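Local coordinates for esterase (Staphylococcus aureus subsp. aureus USA300_TCH1516, PDB 3D7R), which is a putative esterase of the alpha/beta-hydrolase fold that probably hydrolyses ester bonds, at residues 113-118 against 296-301; 99-104 against 169-174; 290-295 against 308-313. One frame throughout, in Å; residues are numbered along the deposited sequence.

Contact 1: 113-118 against 296-301; sequences PFHWRL and VHDFPI
Asp298 and His115 approach each other at about a right angle, with the carboxylate and imidazole planes 60° apart and Asp298 OD2 4.2 Å from His115 NE2, too far for a direct bond. The NE2 hydrogen bond of His115 goes instead to Asp171, while its ND1 is hydrogen-bonded to Ser112 N just ahead of the helix, so the ring is held at both nitrogens. On the other side of the contact, a type II turn runs from Val296 to Phe299. Within it His297, in the loop after the outermost strand 287-292, bonds through ND1 to Glu267, which follows strand 259-264; the two probably occupy the places of the histidine and acid of the alpha/beta-hydrolase triad. Asp298 comes next with a positive phi of 70°. Helix 113-126, which follows strand 98-102, packs against this loop.

Beyond the turn, a short 3-10 segment brings Pro300 against Leu118. Leu118 CD1 lies 3.7 Å from Pro300 O and 4.4 Å from Pro300 CB. The other branch, Leu118 CD2, meets Ile301 CG2 at 4.0 Å. Ile301 is the main apolar partner: CG1 sits between the backbone N and the carbonyl carbon (chi1 66°), which turns CG2 toward Leu118, and Ile301 CB rests 4.1 Å from Phe114 CB. The Phe114 ring leans obliquely on the carbonyl at the end of the segment, Phe114 CD2 lying 3.2 Å from Ile301 O. One water donates to Phe114 O at 2.9 Å; it also lies near Ile301 O, but at a distance so short that the strength of that bond is doubtful.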
loop_
_atom_site.group_PDB
_atom_site.type_symbol
_atom_site.label_atom_id
_atom_site.label_comp_id
_atom_site.label_asym_id
_atom_site.label_seq_id
_atom_site.Cartn_x
_atom_site.Cartn_y
_atom_site.Cartn_z
ATOM N N PRO A 113 -10.408 -8.859 3.846
ATOM C CA PRO A 113 -10.487 -10.171 3.202
ATOM C C PRO A 113 -10.217 -10.088 1.695
ATOM O O PRO A 113 -9.746 -11.071 1.106
ATOM C CB PRO A 113 -11.937 -10.613 3.465
ATOM C CG PRO A 113 -12.662 -9.371 3.841
ATOM C CD PRO A 113 -11.670 -8.497 4.519
ATOM N N PHE A 114 -10.503 -8.931 1.091
ATOM C CA PHE A 114 -10.222 -8.666 -0.321
ATOM C C PHE A 114 -8.721 -8.480 -0.570
ATOM O O PHE A 114 -8.242 -8.693 -1.697
ATOM C CB PHE A 114 -10.977 -7.408 -0.802
ATOM C CG PHE A 114 -12.443 -7.635 -1.105
ATOM C CD1 PHE A 114 -13.161 -8.676 -0.508
ATOM C CD2 PHE A 114 -13.111 -6.802 -1.988
ATOM C CE1 PHE A 114 -14.530 -8.886 -0.805
ATOM C CE2 PHE A 114 -14.479 -6.995 -2.271
ATOM C CZ PHE A 114 -15.178 -8.043 -1.680
ATOM N N HIS A 115 -7.982 -8.052 0.458
ATOM C CA HIS A 115 -6.520 -8.021 0.374
ATOM C C HIS A 115 -5.986 -9.447 0.304
ATOM O O HIS A 115 -5.079 -9.731 -0.464
ATOM C CB HIS A 115 -5.881 -7.312 1.574
ATOM C CG HIS A 115 -5.864 -5.813 1.483
ATOM N ND1 HIS A 115 -6.383 -5.003 2.474
ATOM C CD2 HIS A 115 -5.354 -4.978 0.547
ATOM C CE1 HIS A 115 -6.222 -3.735 2.136
ATOM N NE2 HIS A 115 -5.591 -3.693 0.974
ATOM N N TRP A 116 -6.539 -10.342 1.120
ATOM C CA TRP A 116 -6.130 -11.742 1.072
ATOM C C TRP A 116 -6.303 -12.284 -0.336
ATOM O O TRP A 116 -5.408 -12.928 -0.897
ATOM C CB TRP A 116 -6.942 -12.554 2.082
ATOM C CG TRP A 116 -6.353 -12.414 3.451
ATOM C CD1 TRP A 116 -6.500 -11.358 4.323
ATOM C CD2 TRP A 116 -5.468 -13.336 4.084
ATOM N NE1 TRP A 116 -5.778 -11.599 5.469
ATOM C CE2 TRP A 116 -5.123 -12.795 5.341
ATOM C CE3 TRP A 116 -4.942 -14.571 3.716
ATOM C CZ2 TRP A 116 -4.279 -13.458 6.231
ATOM C CZ3 TRP A 116 -4.084 -15.215 4.592
ATOM C CH2 TRP A 116 -3.765 -14.660 5.836
ATOM N N ARG A 117 -7.449 -11.967 -0.920
ATOM C CA ARG A 117 -7.790 -12.477 -2.239
ATOM C C ARG A 117 -6.887 -11.881 -3.332
ATOM O O ARG A 117 -6.422 -12.604 -4.216
ATOM C CB ARG A 117 -9.263 -12.206 -2.498
ATOM C CG ARG A 117 -9.771 -12.758 -3.775
ATOM C CD ARG A 117 -11.269 -12.713 -3.756
ATOM N NE ARG A 117 -11.735 -13.195 -5.028
ATOM C CZ ARG A 117 -12.955 -13.000 -5.506
ATOM N NH1 ARG A 117 -13.852 -12.311 -4.787
ATOM N NH2 ARG A 117 -13.254 -13.490 -6.706
ATOM N N LEU A 118 -6.624 -10.576 -3.253
ATOM C CA LEU A 118 -5.727 -9.908 -4.198
ATOM C C LEU A 118 -4.316 -10.509 -4.161
ATOM O O LEU A 118 -3.718 -10.763 -5.195
ATOM C CB LEU A 118 -5.655 -8.397 -3.902
ATOM C CG LEU A 118 -4.627 -7.551 -4.685
ATOM C CD1 LEU A 118 -4.826 -7.663 -6.226
ATOM C CD2 LEU A 118 -4.648 -6.069 -4.243
ATOM N N VAL A 296 -12.167 3.350 -9.239
ATOM C CA VAL A 296 -12.230 3.894 -7.895
ATOM C C VAL A 296 -10.927 3.656 -7.120
ATOM O O VAL A 296 -10.037 2.930 -7.587
ATOM C CB VAL A 296 -13.452 3.315 -7.099
ATOM C CG1 VAL A 296 -14.774 3.558 -7.865
ATOM C CG2 VAL A 296 -13.277 1.822 -6.772
ATOM N N HIS A 297 -10.826 4.268 -5.938
ATOM C CA HIS A 297 -9.672 4.065 -5.057
ATOM C C HIS A 297 -9.439 2.584 -4.783
ATOM O O HIS A 297 -10.367 1.881 -4.383
ATOM C CB HIS A 297 -9.869 4.787 -3.722
ATOM C CG HIS A 297 -8.708 4.622 -2.785
ATOM N ND1 HIS A 297 -7.454 5.124 -3.066
ATOM C CD2 HIS A 297 -8.603 3.990 -1.591
ATOM C CE1 HIS A 297 -6.629 4.819 -2.077
ATOM N NE2 HIS A 297 -7.301 4.128 -1.171
ATOM N N ASP A 298 -8.213 2.113 -5.028
ATOM C CA ASP A 298 -7.802 0.771 -4.602
ATOM C C ASP A 298 -8.531 -0.268 -5.435
ATOM O O ASP A 298 -8.755 -1.413 -4.973
ATOM C CB ASP A 298 -8.159 0.579 -3.117
ATOM C CG ASP A 298 -7.138 -0.266 -2.338
ATOM O OD1 ASP A 298 -5.993 -0.431 -2.783
ATOM O OD2 ASP A 298 -7.501 -0.744 -1.238
ATOM N N PHE A 299 -8.885 0.101 -6.671
ATOM C CA PHE A 299 -9.798 -0.732 -7.472
ATOM C C PHE A 299 -9.412 -2.220 -7.616
ATOM O O PHE A 299 -10.307 -3.044 -7.651
ATOM C CB PHE A 299 -10.127 -0.099 -8.833
ATOM C CG PHE A 299 -9.030 -0.219 -9.852
ATOM C CD1 PHE A 299 -8.932 -1.360 -10.663
ATOM C CD2 PHE A 299 -8.111 0.814 -10.021
ATOM C CE1 PHE A 299 -7.907 -1.483 -11.625
ATOM C CE2 PHE A 299 -7.075 0.713 -10.968
ATOM C CZ PHE A 299 -6.972 -0.436 -11.772
ATOM N N PRO A 300 -8.099 -2.559 -7.704
ATOM C CA PRO A 300 -7.724 -3.964 -7.892
ATOM C C PRO A 300 -8.172 -4.939 -6.789
ATOM O O PRO A 300 -8.082 -6.151 -6.996
ATOM C CB PRO A 300 -6.190 -3.910 -7.966
ATOM C CG PRO A 300 -5.913 -2.508 -8.522
ATOM C CD PRO A 300 -6.892 -1.702 -7.685
ATOM N N ILE A 301 -8.621 -4.429 -5.632
ATOM C CA ILE A 301 -9.139 -5.305 -4.561
ATOM C C ILE A 301 -10.520 -5.847 -4.891
ATOM O O ILE A 301 -10.970 -6.855 -4.311
ATOM C CB ILE A 301 -9.173 -4.601 -3.176
ATOM C CG1 ILE A 301 -10.190 -3.443 -3.173
ATOM C CG2 ILE A 301 -7.769 -4.133 -2.788
ATOM C CD1 ILE A 301 -10.641 -2.984 -1.772
HETATM O O HOH W 1 -10.066 -9.180 -3.896
#

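Contact 2: 99-104 against 169-174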
loop_
_atom_site.group_PDB
_atom_site.type_symbol
_atom_site.label_atom_id
_atom_site.label_comp_id
_atom_site.label_asym_id
_atom_site.label_seq_id
_atom_site.Cartn_x
_atom_site.Cartn_y
_atom_site.Cartn_z
ATOM N N ILE A 99 7.857 -10.560 -3.213
ATOM C CA ILE A 99 7.175 -9.257 -3.164
ATOM C C ILE A 99 6.887 -8.949 -1.690
ATOM O O ILE A 99 6.158 -9.691 -1.020
ATOM C CB ILE A 99 5.847 -9.233 -3.950
ATOM C CG1 ILE A 99 6.104 -9.380 -5.450
ATOM C CG2 ILE A 99 5.071 -7.914 -3.668
ATOM C CD1 ILE A 99 4.855 -9.813 -6.271
ATOM N N LEU A 100 7.502 -7.889 -1.177
ATOM C CA LEU A 100 7.159 -7.384 0.148
ATOM C C LEU A 100 5.907 -6.543 -0.018
ATOM O O LEU A 100 5.963 -5.448 -0.585
ATOM C CB LEU A 100 8.308 -6.529 0.726
ATOM C CG LEU A 100 8.096 -5.918 2.119
ATOM C CD1 LEU A 100 7.598 -6.974 3.141
ATOM C CD2 LEU A 100 9.375 -5.241 2.621
ATOM N N TYR A 101 4.778 -7.041 0.477
ATOM C CA TYR A 101 3.507 -6.347 0.261
ATOM C C TYR A 101 3.061 -5.555 1.483
ATOM O O TYR A 101 2.829 -6.148 2.544
ATOM C CB TYR A 101 2.383 -7.315 -0.190
ATOM C CG TYR A 101 1.200 -6.543 -0.749
ATOM C CD1 TYR A 101 1.044 -6.361 -2.129
ATOM C CD2 TYR A 101 0.278 -5.944 0.102
ATOM C CE1 TYR A 101 -0.013 -5.617 -2.634
ATOM C CE2 TYR A 101 -0.775 -5.206 -0.392
ATOM C CZ TYR A 101 -0.909 -5.040 -1.755
ATOM O OH TYR A 101 -1.951 -4.294 -2.229
ATOM N N ILE A 102 2.901 -4.235 1.319
ATOM C CA ILE A 102 2.487 -3.335 2.412
ATOM C C ILE A 102 1.008 -2.953 2.211
ATOM O O ILE A 102 0.677 -2.154 1.331
ATOM C CB ILE A 102 3.382 -2.057 2.485
ATOM C CG1 ILE A 102 4.899 -2.399 2.426
ATOM C CG2 ILE A 102 3.030 -1.229 3.725
ATOM C CD1 ILE A 102 5.408 -3.420 3.493
ATOM N N HIS A 103 0.127 -3.536 3.023
ATOM C CA HIS A 103 -1.299 -3.453 2.782
ATOM C C HIS A 103 -1.889 -2.081 3.153
ATOM O O HIS A 103 -1.388 -1.401 4.057
ATOM C CB HIS A 103 -2.024 -4.576 3.523
ATOM C CG HIS A 103 -2.079 -4.379 5.008
ATOM N ND1 HIS A 103 -3.038 -3.600 5.617
ATOM C CD2 HIS A 103 -1.313 -4.878 6.006
ATOM C CE1 HIS A 103 -2.865 -3.630 6.927
ATOM N NE2 HIS A 103 -1.827 -4.402 7.189
ATOM N N GLY A 104 -2.937 -1.666 2.440
ATOM C CA GLY A 104 -3.636 -0.409 2.776
ATOM C C GLY A 104 -4.507 -0.500 4.031
ATOM O O GLY A 104 -4.678 -1.579 4.622
HETATM N N MSE A 169 5.838 -3.571 -2.864
HETATM C CA MSE A 169 4.531 -3.224 -3.401
HETATM C C MSE A 169 3.613 -2.811 -2.249
HETATM O O MSE A 169 3.748 -3.313 -1.141
HETATM C CB MSE A 169 3.941 -4.457 -4.090
HETATM C CG MSE A 169 2.603 -4.236 -4.764
HETATM SE SE MSE A 169 2.038 -5.840 -5.752
HETATM C CE MSE A 169 3.607 -6.099 -6.874
ATOM N N GLY A 170 2.687 -1.896 -2.507
ATOM C CA GLY A 170 1.702 -1.512 -1.491
ATOM C C GLY A 170 0.536 -0.785 -2.124
ATOM O O GLY A 170 0.681 -0.225 -3.215
ATOM N N ASP A 171 -0.591 -0.752 -1.420
ATOM C CA ASP A 171 -1.800 -0.124 -1.943
ATOM C C ASP A 171 -2.319 0.884 -0.933
ATOM O O ASP A 171 -2.188 0.664 0.271
ATOM C CB ASP A 171 -2.889 -1.175 -2.254
ATOM C CG ASP A 171 -3.494 -1.805 -0.983
ATOM O OD1 ASP A 171 -2.816 -2.628 -0.344
ATOM O OD2 ASP A 171 -4.661 -1.484 -0.637
ATOM N N GLY A 172 -2.914 1.975 -1.418
ATOM C CA GLY A 172 -3.486 2.994 -0.529
ATOM C C GLY A 172 -2.427 3.665 0.334
ATOM O O GLY A 172 -1.338 4.038 -0.144
ATOM N N SER A 173 -2.724 3.795 1.615
ATOM C CA SER A 173 -1.732 4.248 2.575
ATOM C C SER A 173 -0.512 3.331 2.549
ATOM O O SER A 173 0.589 3.766 2.845
ATOM C CB SER A 173 -2.334 4.273 3.976
ATOM O OG SER A 173 -2.656 2.960 4.408
ATOM N N GLY A 174 -0.713 2.071 2.171
ATOM C CA GLY A 174 0.378 1.094 2.026
ATOM C C GLY A 174 1.315 1.435 0.869
ATOM O O GLY A 174 2.532 1.152 0.916
#
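Tyr101 and Met169 pair in parallel register on two central strands of the alpha/beta-hydrolase sheet, just before the tight strand-turn-helix that corresponds to the nucleophile elbow of the fold. The elbow residue with positive phi is normally the nucleophilic serine; here that place appears to be taken by Gly172 (phi 63°), which has no side chain, with Ser173 next. Met169 N donates to Leu100 O at 3.0 Å, and Ile102 N to Met169 O at 2.8 Å, in the carbonyl plane; the next rung, Asp171 N to Ile102 O, is weak.

Met169, present as selenomethionine, has CG anti to the backbone N (chi1 -177°) and stays extended at chi2, which carries CG and the selenium alongside Tyr101. Met169 CG comes 3.6 Å from Tyr101 CE1, and the selenium lies at the ring edge in a Met-aromatic contact, 4.9 Å from the Tyr101 centroid. A bend at chi3 turns CE toward Ile99, whose CG2 touches Met169 CB at 3.7 Å.

Asp171 CG sits between the backbone N and the carbonyl carbon (chi1 70°), bringing OD1 to two donors. Gly104, in a His-Gly-Gly sequence resembling the oxyanion-hole motif of related esterases, donates its N to Asp171 OD1 at 2.9 Å, and Tyr101 OH donates to the same OD1 at 2.7 Å, each from well outside the carboxylate plane and from opposite faces.

Contact 3: 290-295 against 308-313; sequences YDYPKM and HKAIKQ. With DMS (dimethyl sulfoxide), chain F.
Tyr292 OH donates to Gln313 OE1 at 2.5 Å, an unusually short bond whose exact length is doubtful; the hydroxyl stands above the amide carbonyl plane while OE1 lies in the plane of the phenol ring at its edge. The two flat groups are turned 78° against each other. The other end of the amide, Gln313 NE2, donates to the oxygen of a dimethyl sulfoxide at 2.7 Å. This molecule, probably from the crystallisation liquor, and Tyr292 together help hold the amide. Methyl C2 of the dimethyl sulfoxide sits over the centre of the Tyr292 ring, 3.5 Å above its plane.

Tyr290 slides past Gln313 in the opposite direction: Tyr290 CD1 is 3.4 Å from Gln313 NE2, and Gln313 CB lies over the rim of one ring face. These tyrosines project from strand 287-292, an outermost strand of the alpha/beta-hydrolase sheet, toward helix 305-318, which runs back nearly antiparallel to it (175°). Lys309, fully extended, lays its CG 3.5 Å from Tyr292 OH, and Ala310 CB packs at 4.0 Å from the same hydroxyl.

Farther out, a water links Tyr290 OH with Gln313 O. That hydroxyl also bonds Glu288, and the Tyr290 ring stacks on Phe262 of the neighbouring strand.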
loop_
_atom_site.group_PDB
_atom_site.type_symbol
_atom_site.label_atom_id
_atom_site.label_comp_id
_atom_site.label_asym_id
_atom_site.label_seq_id
_atom_site.Cartn_x
_atom_site.Cartn_y
_atom_site.Cartn_z
ATOM N N TYR A 290 -0.181 3.269 -14.960
ATOM C CA TYR A 290 -1.352 2.669 -15.564
ATOM C C TYR A 290 -2.565 3.363 -14.945
ATOM O O TYR A 290 -2.918 3.111 -13.804
ATOM C CB TYR A 290 -1.366 1.161 -15.302
ATOM C CG TYR A 290 -0.189 0.405 -15.900
ATOM C CD1 TYR A 290 -0.273 -0.142 -17.189
ATOM C CD2 TYR A 290 1.007 0.247 -15.193
ATOM C CE1 TYR A 290 0.791 -0.859 -17.747
ATOM C CE2 TYR A 290 2.089 -0.468 -15.746
ATOM C CZ TYR A 290 1.964 -1.015 -17.022
ATOM O OH TYR A 290 3.004 -1.711 -17.592
ATOM N N ASP A 291 -3.163 4.268 -15.703
ATOM C CA ASP A 291 -4.193 5.174 -15.193
ATOM C C ASP A 291 -5.539 4.741 -15.762
ATOM O O ASP A 291 -5.745 4.777 -16.979
ATOM C CB ASP A 291 -3.872 6.600 -15.628
ATOM C CG ASP A 291 -4.747 7.654 -14.942
ATOM O OD1 ASP A 291 -5.654 7.297 -14.156
ATOM O OD2 ASP A 291 -4.494 8.860 -15.183
ATOM N N TYR A 292 -6.441 4.319 -14.875
ATOM C CA TYR A 292 -7.767 3.813 -15.270
ATOM C C TYR A 292 -8.839 4.886 -15.042
ATOM O O TYR A 292 -9.297 5.073 -13.932
ATOM C CB TYR A 292 -8.097 2.564 -14.456
ATOM C CG TYR A 292 -7.335 1.322 -14.864
ATOM C CD1 TYR A 292 -8.012 0.234 -15.415
ATOM C CD2 TYR A 292 -5.948 1.219 -14.682
ATOM C CE1 TYR A 292 -7.336 -0.919 -15.789
ATOM C CE2 TYR A 292 -5.253 0.046 -15.064
ATOM C CZ TYR A 292 -5.970 -1.007 -15.617
ATOM O OH TYR A 292 -5.343 -2.177 -15.981
ATOM N N PRO A 293 -9.239 5.601 -16.091
ATOM C CA PRO A 293 -10.097 6.787 -15.896
ATOM C C PRO A 293 -11.371 6.586 -15.063
ATOM O O PRO A 293 -11.743 7.482 -14.305
ATOM C CB PRO A 293 -10.480 7.183 -17.324
ATOM C CG PRO A 293 -9.355 6.687 -18.148
ATOM C CD PRO A 293 -8.911 5.385 -17.513
ATOM N N LYS A 294 -12.020 5.433 -15.165
ATOM C CA LYS A 294 -13.311 5.265 -14.493
ATOM C C LYS A 294 -13.212 4.494 -13.188
ATOM O O LYS A 294 -14.215 4.277 -12.509
ATOM C CB LYS A 294 -14.330 4.628 -15.436
ATOM C CG LYS A 294 -14.697 5.531 -16.646
ATOM C CD LYS A 294 -15.162 4.734 -17.865
ATOM C CE LYS A 294 -16.259 3.732 -17.553
ATOM N NZ LYS A 294 -15.725 2.425 -17.040
HETATM N N MSE A 295 -11.998 4.111 -12.808
HETATM C CA MSE A 295 -11.822 3.273 -11.614
HETATM C C MSE A 295 -11.778 4.049 -10.308
HETATM O O MSE A 295 -11.355 5.225 -10.264
HETATM C CB MSE A 295 -10.572 2.398 -11.743
HETATM C CG MSE A 295 -10.724 1.275 -12.756
HETATM SE SE MSE A 295 -12.183 0.059 -12.285
HETATM C CE MSE A 295 -13.578 0.783 -13.399
ATOM N N HIS A 308 -8.327 -7.698 -12.840
ATOM C CA HIS A 308 -7.614 -8.783 -13.492
ATOM C C HIS A 308 -6.655 -8.240 -14.556
ATOM O O HIS A 308 -5.539 -8.735 -14.700
ATOM C CB HIS A 308 -8.597 -9.793 -14.063
ATOM C CG HIS A 308 -9.280 -10.601 -13.010
ATOM N ND1 HIS A 308 -10.594 -10.389 -12.643
ATOM C CD2 HIS A 308 -8.816 -11.583 -12.203
ATOM C CE1 HIS A 308 -10.918 -11.230 -11.676
ATOM N NE2 HIS A 308 -9.856 -11.966 -11.390
ATOM N N LYS A 309 -7.082 -7.199 -15.266
ATOM C CA LYS A 309 -6.199 -6.530 -16.222
ATOM C C LYS A 309 -4.999 -5.882 -15.522
ATOM O O LYS A 309 -3.884 -5.988 -16.017
ATOM C CB LYS A 309 -6.964 -5.483 -17.049
ATOM C CG LYS A 309 -6.136 -4.831 -18.153
ATOM C CD LYS A 309 -6.894 -3.698 -18.871
ATOM C CE LYS A 309 -6.015 -3.139 -19.992
ATOM N NZ LYS A 309 -6.730 -2.112 -20.792
ATOM N N ALA A 310 -5.219 -5.239 -14.372
ATOM C CA ALA A 310 -4.118 -4.621 -13.613
ATOM C C ALA A 310 -3.143 -5.682 -13.123
ATOM O O ALA A 310 -1.937 -5.491 -13.151
ATOM C CB ALA A 310 -4.646 -3.808 -12.438
ATOM N N ILE A 311 -3.680 -6.789 -12.643
ATOM C CA ILE A 311 -2.852 -7.903 -12.172
ATOM C C ILE A 311 -2.004 -8.464 -13.309
ATOM O O ILE A 311 -0.810 -8.722 -13.112
ATOM C CB ILE A 311 -3.699 -8.993 -11.473
ATOM C CG1 ILE A 311 -4.182 -8.464 -10.116
ATOM C CG2 ILE A 311 -2.889 -10.285 -11.269
ATOM C CD1 ILE A 311 -5.432 -9.158 -9.594
ATOM N N LYS A 312 -2.595 -8.613 -14.501
ATOM C CA LYS A 312 -1.829 -9.074 -15.666
ATOM C C LYS A 312 -0.718 -8.080 -16.018
ATOM O O LYS A 312 0.371 -8.495 -16.416
ATOM C CB LYS A 312 -2.717 -9.312 -16.886
ATOM C CG LYS A 312 -3.637 -10.509 -16.770
ATOM C CD LYS A 312 -4.443 -10.723 -18.081
ATOM C CE LYS A 312 -5.743 -11.506 -17.832
ATOM N NZ LYS A 312 -5.606 -12.976 -18.090
ATOM N N GLN A 313 -0.995 -6.784 -15.887
ATOM C CA GLN A 313 0.021 -5.756 -16.126
ATOM C C GLN A 313 1.180 -5.818 -15.119
ATOM O O GLN A 313 2.346 -5.598 -15.483
ATOM C CB GLN A 313 -0.610 -4.367 -16.128
ATOM C CG GLN A 313 -1.456 -4.117 -17.400
ATOM C CD GLN A 313 -2.382 -2.939 -17.274
ATOM O OE1 GLN A 313 -2.842 -2.596 -16.178
ATOM N NE2 GLN A 313 -2.662 -2.297 -18.402
HETATM S S DMS F . -4.234 1.414 -18.455
HETATM O O DMS F . -4.184 -0.226 -19.127
HETATM C C1 DMS F . -3.756 2.552 -19.780
HETATM C C2 DMS F . -5.975 1.849 -18.294
HETATM O O HOH W 2 2.640 -4.312 -18.130
#

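How the contacts relate
Contact 2 lies at the heart of the sheet and is wholly buried, contact 1 is largely buried beside it, where helix 113-126 meets the loop, and contact 3 lies at the sheet's outer edge, partly open to solvent. Their chemistry follows: main-chain rungs and a carboxylate in contact 2, apolar branches and a water in contact 1, a tyrosine-glutamine bond and a dimethyl sulfoxide, probably from the crystallisation liquor, in contact 3. Contacts 1 and 2 meet where Asp298 OD1 and Asp171 OD2 approach to 2.7 Å, with His115 beside them. Phe299 packs on Tyr292 and Ala310, and Leu118 on Ile311, joining contacts 1 and 3; contacts 2 and 3 share the sheet without touching.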